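Local coordinates for chloramphenicol acetyltransferase (Bacteroides thetaiotaomicron, PDB 2I9D), which probably transfers an acetyl group from acetyl-CoA to a hydroxyl group of chloramphenicol, at residues E35-A41 / V212-K217; P190-T194 / L205-Y209; F101-F105 / A134-E138. All blocks are in the same frame, centred on the assembly; numbering follows the deposited sequence.

In the fold
The three contacts use the mixed sheet, six strands within this chain. Contacts 1 and 2 share the C-terminal helix 202-216, which lies on neighbouring strands 29-37 and 186-196; their centres are about 13 Å apart and they touch where Val-36 and Val-212 meet Ile-191. Contact 3 sits on strand 100-105, outermost within this chain at the far end of the sheet from 29-37, its centre about 27 Å from contact 1's centre and about 22 Å from contact 2's. Along the chain, contact 1 opens first and closes last, with contact 3 and then contact 2 completed in between. Both outer strands thus carry a helix, and the first meets the chain's last residues.

Contact 1: residues E35-A41 / V212-K217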
loop_
_atom_site.group_PDB
_atom_site.type_symbol
_atom_site.label_atom_id
_atom_site.label_comp_id
_atom_site.label_asym_id
_atom_site.label_seq_id
_atom_site.Cartn_x
_atom_site.Cartn_y
_atom_site.Cartn_z
ATOM N N GLU A 35 1.126 2.155 -12.581
ATOM C CA GLU A 35 2.260 1.942 -13.472
ATOM C C GLU A 35 2.133 2.848 -14.666
ATOM O O GLU A 35 1.020 3.134 -15.103
ATOM C CB GLU A 35 2.392 0.479 -13.888
ATOM C CG GLU A 35 1.100 -0.208 -14.299
ATOM C CD GLU A 35 1.335 -1.538 -15.005
ATOM O OE1 GLU A 35 1.595 -2.558 -14.306
ATOM O OE2 GLU A 35 1.258 -1.541 -16.265
ATOM N N VAL A 36 3.262 3.371 -15.136
ATOM C CA VAL A 36 3.270 4.235 -16.293
ATOM C C VAL A 36 4.240 3.678 -17.308
ATOM O O VAL A 36 5.277 3.082 -16.949
ATOM C CB VAL A 36 3.672 5.735 -15.989
ATOM C CG1 VAL A 36 2.621 6.453 -15.152
ATOM C CG2 VAL A 36 5.094 5.857 -15.384
ATOM N N GLU A 37 3.896 3.885 -18.577
ATOM C CA GLU A 37 4.823 3.641 -19.675
ATOM C C GLU A 37 5.840 4.733 -19.686
ATOM O O GLU A 37 5.518 5.885 -19.425
ATOM C CB GLU A 37 4.095 3.606 -21.016
ATOM C CG GLU A 37 3.506 2.258 -21.292
ATOM C CD GLU A 37 2.835 2.178 -22.665
ATOM O OE1 GLU A 37 3.334 2.829 -23.616
ATOM O OE2 GLU A 37 1.822 1.449 -22.771
ATOM N N CYS A 38 7.076 4.358 -19.980
ATOM C CA CYS A 38 8.191 5.288 -19.930
ATOM C C CYS A 38 9.269 4.928 -20.960
ATOM O O CYS A 38 10.423 5.354 -20.823
ATOM C CB CYS A 38 8.777 5.311 -18.508
ATOM S SG CYS A 38 9.173 3.681 -17.875
ATOM N N GLY A 39 8.898 4.134 -21.971
ATOM C CA GLY A 39 9.817 3.742 -23.046
ATOM C C GLY A 39 10.426 4.923 -23.800
ATOM O O GLY A 39 11.626 4.933 -24.076
ATOM N N GLY A 40 9.593 5.920 -24.125
ATOM C CA GLY A 40 10.044 7.156 -24.768
ATOM C C GLY A 40 11.157 7.886 -24.020
ATOM O O GLY A 40 12.256 8.092 -24.570
ATOM N N ALA A 41 10.884 8.269 -22.770
ATOM C CA ALA A 41 11.884 8.970 -21.957
ATOM C C ALA A 41 13.163 8.156 -21.786
ATOM O O ALA A 41 14.240 8.716 -21.754
ATOM C CB ALA A 41 11.316 9.388 -20.620
ATOM N N VAL A 212 1.761 12.198 -16.032
ATOM C CA VAL A 212 3.122 11.651 -15.945
ATOM C C VAL A 212 3.451 10.718 -17.128
ATOM O O VAL A 212 4.523 10.824 -17.734
ATOM C CB VAL A 212 3.348 10.905 -14.603
ATOM C CG1 VAL A 212 4.672 10.096 -14.615
ATOM C CG2 VAL A 212 3.313 11.883 -13.457
ATOM N N GLU A 213 2.534 9.803 -17.439
ATOM C CA GLU A 213 2.743 8.874 -18.547
ATOM C C GLU A 213 2.900 9.595 -19.900
ATOM O O GLU A 213 3.804 9.269 -20.659
ATOM C CB GLU A 213 1.628 7.825 -18.617
ATOM C CG GLU A 213 1.868 6.761 -19.683
ATOM C CD GLU A 213 0.839 5.659 -19.623
ATOM O OE1 GLU A 213 -0.279 5.879 -20.126
ATOM O OE2 GLU A 213 1.138 4.578 -19.076
ATOM N N ASP A 214 2.042 10.579 -20.174
ATOM C CA ASP A 214 2.168 11.413 -21.381
ATOM C C ASP A 214 3.590 11.954 -21.576
ATOM O O ASP A 214 4.067 11.959 -22.704
ATOM C CB ASP A 214 1.150 12.583 -21.421
ATOM C CG ASP A 214 -0.306 12.122 -21.643
ATOM O OD1 ASP A 214 -0.534 10.934 -22.016
ATOM O OD2 ASP A 214 -1.233 12.962 -21.423
ATOM N N PHE A 215 4.246 12.409 -20.504
ATOM C CA PHE A 215 5.600 12.966 -20.602
ATOM C C PHE A 215 6.631 11.876 -20.868
ATOM O O PHE A 215 7.683 12.142 -21.453
ATOM C CB PHE A 215 6.040 13.736 -19.327
ATOM C CG PHE A 215 5.155 14.925 -18.948
ATOM C CD1 PHE A 215 4.864 15.943 -19.866
ATOM C CD2 PHE A 215 4.667 15.055 -17.634
ATOM C CE1 PHE A 215 4.054 17.054 -19.493
ATOM C CE2 PHE A 215 3.867 16.149 -17.261
ATOM C CZ PHE A 215 3.553 17.145 -18.198
ATOM N N LEU A 216 6.323 10.654 -20.440
ATOM C CA LEU A 216 7.292 9.542 -20.473
ATOM C C LEU A 216 7.207 8.539 -21.667
ATOM O O LEU A 216 8.238 7.956 -22.023
ATOM C CB LEU A 216 7.344 8.829 -19.114
ATOM C CG LEU A 216 7.753 9.656 -17.885
ATOM C CD1 LEU A 216 7.557 8.837 -16.614
ATOM C CD2 LEU A 216 9.195 10.171 -17.973
ATOM N N LYS A 217 6.008 8.323 -22.237
ATOM C CA LYS A 217 5.819 7.969 -23.704
ATOM C C LYS A 217 6.305 6.606 -24.231
ATOM O O LYS A 217 7.244 6.550 -25.005
ATOM C CB LYS A 217 6.422 9.055 -24.638
ATOM C CG LYS A 217 6.447 10.486 -24.047
ATOM C CD LYS A 217 6.806 11.588 -25.051
ATOM C CE LYS A 217 5.593 12.043 -25.890
ATOM N NZ LYS A 217 5.996 13.012 -26.968
ATOM O OXT LYS A 217 5.792 5.518 -23.965
#
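Strand 35-37 and the last turns of helix 212-216 run in roughly the same direction, their axes 29° apart and 7.3 Å at closest approach. CA atoms pair Val-36 with Glu-213 at 5.2 Å and Cys-38 with Leu-216 at 4.4 Å; Cys-38 then serves as N-cap of the next helix. Backbone bonds of Val-36 and Cys-38 join strand 186-196, while Glu-37 N turns outward and donates to Glu-213 OE2 at 2.9 Å, almost straight. Ala-41 N donates to Leu-216 O at 2.8 Å. Gly-40 leaves room for Leu-216 O, which a CB would crowd. Beneath, Val-36 CG2 meets Leu-216 CD1 at 4.1 Å, Cys-38 CB meets Leu-216 CB at 3.8 Å, and Ala-41 CB touches Leu-216 CD2 at 3.5 Å. The CA-to-CB bond of Glu-35 points away from the helix; its OE1 forms a salt bridge with Arg-183 of the second subunit. The C-terminal helix is therefore held to strand 29-37 through Glu-213 and to the start of helix 39-47 through Leu-216 O.

Contact 2: residues P190-T194 / L205-Y209; sequences PIAMT and LSLFY
Build 190-194 as an extended strand and 205-209 as regular alpha helix, with Tyr-209 N bonded to Leu-205 O at 3.0 Å. The helix runs back against the strand, axes 143° apart and 11.6 Å at closest approach, so that Ile-191 CA faces Tyr-209 CA at 8.7 Å and Met-193 CA faces Leu-205 CA at 9.4 Å. Ile-191 (m, t) and Met-193 (p, t, m), a selenomethionine, point toward the helix. Leu-205 (m, t) opens the helical side, its CD2 3.7 Å from Met-193 SE. Its side chain lies about 7 Å from that of His-197, the predicted proton acceptor: the link from strand 186-196 into helix 202-216 spells HHxxxDG, the signature of chloramphenicol acetyltransferases and related CoA-dependent acyltransferases, so this packing is next to the probable active site. Phe-208 (chi1 t, chi2 88°) makes a Met-aromatic contact, with Met-193 SE 3.7 Å from CD2 of the ring, and Met-193 CE sits over the ring face 4.1 Å from its centroid, a CH-pi contact; Phe-70 stacks on the same side chain. Tyr-209 starts sideways, but with chi1 m its ring reaches the strand. Its CE2 lies 4.1 Å from Ile-191 CB, Met-193 SE is oblique to the ring at 4.9 Å from the centroid, and Tyr-209 OH donates to Ile-191 O at 2.7 Å.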
loop_
_atom_site.group_PDB
_atom_site.type_symbol
_atom_site.label_atom_id
_atom_site.label_comp_id
_atom_site.label_asym_id
_atom_site.label_seq_id
_atom_site.Cartn_x
_atom_site.Cartn_y
_atom_site.Cartn_z
ATOM N N PRO A 190 6.726 1.426 -11.790
ATOM C CA PRO A 190 5.699 1.764 -10.794
ATOM C C PRO A 190 5.959 3.093 -10.058
ATOM O O PRO A 190 7.107 3.483 -9.826
ATOM C CB PRO A 190 5.727 0.560 -9.832
ATOM C CG PRO A 190 7.155 0.016 -9.938
ATOM C CD PRO A 190 7.796 0.604 -11.183
ATOM N N ILE A 191 4.883 3.802 -9.742
ATOM C CA ILE A 191 4.961 5.026 -8.963
ATOM C C ILE A 191 3.867 4.995 -7.913
ATOM O O ILE A 191 2.691 4.854 -8.230
ATOM C CB ILE A 191 4.911 6.307 -9.842
ATOM C CG1 ILE A 191 6.034 6.284 -10.919
ATOM C CG2 ILE A 191 4.968 7.586 -8.961
ATOM C CD1 ILE A 191 6.009 7.416 -11.908
ATOM N N ALA A 192 4.295 5.075 -6.654
ATOM C CA ALA A 192 3.444 5.093 -5.490
ATOM C C ALA A 192 3.387 6.537 -4.976
ATOM O O ALA A 192 4.326 7.329 -5.194
ATOM C CB ALA A 192 4.012 4.169 -4.427
HETATM N N MSE A 193 2.289 6.884 -4.309
HETATM C CA MSE A 193 2.190 8.176 -3.672
HETATM C C MSE A 193 1.199 8.200 -2.515
HETATM O O MSE A 193 0.251 7.434 -2.476
HETATM C CB MSE A 193 1.880 9.277 -4.699
HETATM C CG MSE A 193 0.520 9.173 -5.357
HETATM SE SE MSE A 193 0.234 10.490 -6.834
HETATM C CE MSE A 193 1.089 12.102 -6.023
ATOM N N THR A 194 1.459 9.106 -1.574
ATOM C CA THR A 194 0.625 9.324 -0.409
ATOM C C THR A 194 0.175 10.788 -0.372
ATOM O O THR A 194 0.988 11.701 -0.358
ATOM C CB THR A 194 1.367 8.895 0.862
ATOM O OG1 THR A 194 1.584 7.499 0.771
ATOM C CG2 THR A 194 0.569 9.182 2.153
ATOM N N LEU A 205 -5.980 11.928 -9.062
ATOM C CA LEU A 205 -4.955 10.903 -9.180
ATOM C C LEU A 205 -4.907 10.333 -10.597
ATOM O O LEU A 205 -3.820 10.104 -11.151
ATOM C CB LEU A 205 -5.205 9.795 -8.157
ATOM C CG LEU A 205 -4.940 10.225 -6.706
ATOM C CD1 LEU A 205 -5.442 9.210 -5.681
ATOM C CD2 LEU A 205 -3.453 10.543 -6.482
ATOM N N SER A 206 -6.094 10.103 -11.174
ATOM C CA SER A 206 -6.234 9.680 -12.574
ATOM C C SER A 206 -5.510 10.641 -13.529
ATOM O O SER A 206 -4.687 10.217 -14.342
ATOM C CB SER A 206 -7.718 9.610 -12.925
ATOM O OG SER A 206 -7.977 8.596 -13.844
ATOM N N LEU A 207 -5.794 11.943 -13.397
ATOM C CA LEU A 207 -5.133 12.983 -14.206
ATOM C C LEU A 207 -3.654 13.096 -13.950
ATOM O O LEU A 207 -2.886 13.350 -14.887
ATOM C CB LEU A 207 -5.720 14.378 -13.927
ATOM C CG LEU A 207 -7.200 14.706 -13.948
ATOM C CD1 LEU A 207 -7.356 16.222 -13.774
ATOM C CD2 LEU A 207 -7.886 14.206 -15.247
ATOM N N PHE A 208 -3.242 12.969 -12.680
ATOM C CA PHE A 208 -1.797 12.933 -12.360
ATOM C C PHE A 208 -1.047 11.848 -13.132
ATOM O O PHE A 208 -0.089 12.134 -13.846
ATOM C CB PHE A 208 -1.564 12.772 -10.856
ATOM C CG PHE A 208 -0.119 12.794 -10.465
ATOM C CD1 PHE A 208 0.518 14.004 -10.190
ATOM C CD2 PHE A 208 0.593 11.609 -10.341
ATOM C CE1 PHE A 208 1.852 14.036 -9.809
ATOM C CE2 PHE A 208 1.933 11.614 -9.965
ATOM C CZ PHE A 208 2.569 12.841 -9.709
ATOM N N TYR A 209 -1.483 10.605 -12.990
ATOM C CA TYR A 209 -0.844 9.489 -13.673
ATOM C C TYR A 209 -0.911 9.568 -15.217
ATOM O O TYR A 209 0.083 9.271 -15.905
ATOM C CB TYR A 209 -1.432 8.158 -13.168
ATOM C CG TYR A 209 -0.901 7.734 -11.806
ATOM C CD1 TYR A 209 -1.703 7.815 -10.656
ATOM C CD2 TYR A 209 0.412 7.249 -11.665
ATOM C CE1 TYR A 209 -1.219 7.416 -9.424
ATOM C CE2 TYR A 209 0.902 6.859 -10.411
ATOM C CZ TYR A 209 0.082 6.949 -9.303
ATOM O OH TYR A 209 0.557 6.548 -8.082
#

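Contact 3: residues F101-F105 / A134-E138; sequences FTTRF and AENEE
Residues 101-105 form an extended strand and 134-138 an alpha-helical turn, in which Glu-138 N bonds to Ala-134 O at 3.2 Å. The axes approach to 8.3 Å at 51°, and the nearest CA pair is Thr-103 with Ala-134 at 5.6 Å. Thr-102 and Arg-104 point toward the helix. The fit is tight at Ala-134, whose CB is 3.0 Å from Thr-102 O and 4.0 Å from Thr-102 CG2.

Phe-101, Thr-103 and Phe-105 make backbone bonds to strand 87-93, so Thr-102 O on the outward edge needs another partner. Water 1 bridges it to the helix, 2.7 Å from Thr-102 O and 2.8 Å from Ala-134 N, which donates to the water. Within this chain, 100-105 is an outermost strand of the mixed sheet, and helix 133-141 packs obliquely against it, with solvent filling part of the seam.

Water 2 donates to Thr-102 OG1 and to Glu-135 OE2, 2.8 Å from each. With chi1 m, Thr-102 OG1 also bonds to Pro-131 O, while Glu-135 (m, t) has its OE1 bonded to Tyr-172 OH. Phe-21 of the third subunit packs on Glu-135.

Arg-104 is stretched out (t, t, t), which carries its guanidinium to Glu-138 (m, m). NH1 lies 3.1 Å from Glu-138 OE1 and donates to Glu-138 OE2 at 3.2 Å with an angle of 170°, the hydrogen-bonded part of a salt bridge. This arginine is shared among three acids: NH1 also forms a salt bridge with Asp-143, and NH2 one with Asp-87.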
loop_
_atom_site.group_PDB
_atom_site.type_symbol
_atom_site.label_atom_id
_atom_site.label_comp_id
_atom_site.label_asym_id
_atom_site.label_seq_id
_atom_site.Cartn_x
_atom_site.Cartn_y
_atom_site.Cartn_z
ATOM N N PHE A 101 21.635 11.325 0.575
ATOM C CA PHE A 101 21.467 12.649 1.116
ATOM C C PHE A 101 20.278 13.295 0.403
ATOM O O PHE A 101 20.248 13.376 -0.840
ATOM C CB PHE A 101 22.792 13.442 0.958
ATOM C CG PHE A 101 22.715 14.864 1.412
ATOM C CD1 PHE A 101 22.785 15.183 2.770
ATOM C CD2 PHE A 101 22.562 15.898 0.475
ATOM C CE1 PHE A 101 22.699 16.516 3.204
ATOM C CE2 PHE A 101 22.498 17.243 0.893
ATOM C CZ PHE A 101 22.552 17.550 2.265
ATOM N N THR A 102 19.287 13.731 1.177
ATOM C CA THR A 102 18.132 14.414 0.601
ATOM C C THR A 102 18.464 15.853 0.218
ATOM O O THR A 102 19.076 16.595 1.000
ATOM C CB THR A 102 16.934 14.408 1.563
ATOM O OG1 THR A 102 16.653 13.066 1.951
ATOM C CG2 THR A 102 15.685 15.037 0.939
ATOM N N THR A 103 18.032 16.247 -0.978
ATOM C CA THR A 103 18.261 17.608 -1.464
ATOM C C THR A 103 17.121 18.145 -2.333
ATOM O O THR A 103 16.266 17.383 -2.794
ATOM C CB THR A 103 19.652 17.727 -2.165
ATOM O OG1 THR A 103 20.058 19.107 -2.194
ATOM C CG2 THR A 103 19.631 17.118 -3.571
ATOM N N ARG A 104 17.123 19.461 -2.531
ATOM C CA ARG A 104 16.044 20.184 -3.226
ATOM C C ARG A 104 16.369 20.480 -4.704
ATOM O O ARG A 104 17.479 20.901 -5.024
ATOM C CB ARG A 104 15.727 21.485 -2.493
ATOM C CG ARG A 104 14.492 22.240 -3.025
ATOM C CD ARG A 104 14.115 23.437 -2.102
ATOM N NE ARG A 104 13.038 24.229 -2.690
ATOM C CZ ARG A 104 12.081 24.865 -2.005
ATOM N NH1 ARG A 104 12.027 24.814 -0.675
ATOM N NH2 ARG A 104 11.150 25.537 -2.661
ATOM N N PHE A 105 15.385 20.265 -5.581
ATOM C CA PHE A 105 15.504 20.568 -7.004
ATOM C C PHE A 105 14.396 21.552 -7.368
ATOM O O PHE A 105 13.217 21.259 -7.160
ATOM C CB PHE A 105 15.390 19.297 -7.886
ATOM C CG PHE A 105 16.418 18.250 -7.573
ATOM C CD1 PHE A 105 17.632 18.211 -8.274
ATOM C CD2 PHE A 105 16.190 17.312 -6.548
ATOM C CE1 PHE A 105 18.611 17.243 -7.977
ATOM C CE2 PHE A 105 17.160 16.353 -6.237
ATOM C CZ PHE A 105 18.364 16.304 -6.957
ATOM N N ALA A 134 17.782 18.280 4.780
ATOM C CA ALA A 134 16.963 19.041 3.816
ATOM C C ALA A 134 15.484 19.086 4.182
ATOM O O ALA A 134 14.832 20.133 4.080
ATOM C CB ALA A 134 17.137 18.486 2.395
ATOM N N GLU A 135 14.945 17.961 4.630
ATOM C CA GLU A 135 13.549 17.955 5.083
ATOM C C GLU A 135 13.344 18.778 6.363
ATOM O O GLU A 135 12.334 19.460 6.503
ATOM C CB GLU A 135 13.038 16.517 5.296
ATOM C CG GLU A 135 13.060 15.649 4.034
ATOM C CD GLU A 135 12.052 14.515 4.109
ATOM O OE1 GLU A 135 10.831 14.809 4.257
ATOM O OE2 GLU A 135 12.480 13.337 4.025
ATOM N N ASN A 136 14.275 18.692 7.309
ATOM C CA ASN A 136 14.075 19.402 8.564
ATOM C C ASN A 136 14.258 20.910 8.397
ATOM O O ASN A 136 13.643 21.708 9.104
ATOM C CB ASN A 136 14.910 18.806 9.712
ATOM C CG ASN A 136 14.282 17.530 10.293
ATOM O OD1 ASN A 136 13.203 17.114 9.881
ATOM N ND2 ASN A 136 14.952 16.914 11.234
ATOM N N GLU A 137 15.065 21.278 7.407
ATOM C CA GLU A 137 15.220 22.653 6.977
ATOM C C GLU A 137 13.917 23.218 6.403
ATOM O O GLU A 137 13.495 24.305 6.792
ATOM C CB GLU A 137 16.361 22.764 5.973
ATOM C CG GLU A 137 16.527 24.179 5.447
ATOM C CD GLU A 137 17.747 24.321 4.589
ATOM O OE1 GLU A 137 17.696 23.932 3.403
ATOM O OE2 GLU A 137 18.768 24.834 5.099
ATOM N N GLU A 138 13.257 22.475 5.516
ATOM C CA GLU A 138 11.990 22.939 4.955
ATOM C C GLU A 138 10.891 23.048 6.016
ATOM O O GLU A 138 10.104 24.001 6.002
ATOM C CB GLU A 138 11.545 22.066 3.768
ATOM C CG GLU A 138 12.621 21.905 2.722
ATOM C CD GLU A 138 13.030 23.233 2.053
ATOM O OE1 GLU A 138 12.398 24.270 2.340
ATOM O OE2 GLU A 138 13.976 23.231 1.232
HETATM O O HOH W 1 19.274 16.124 3.666
HETATM O O HOH W 2 14.138 11.993 2.272
#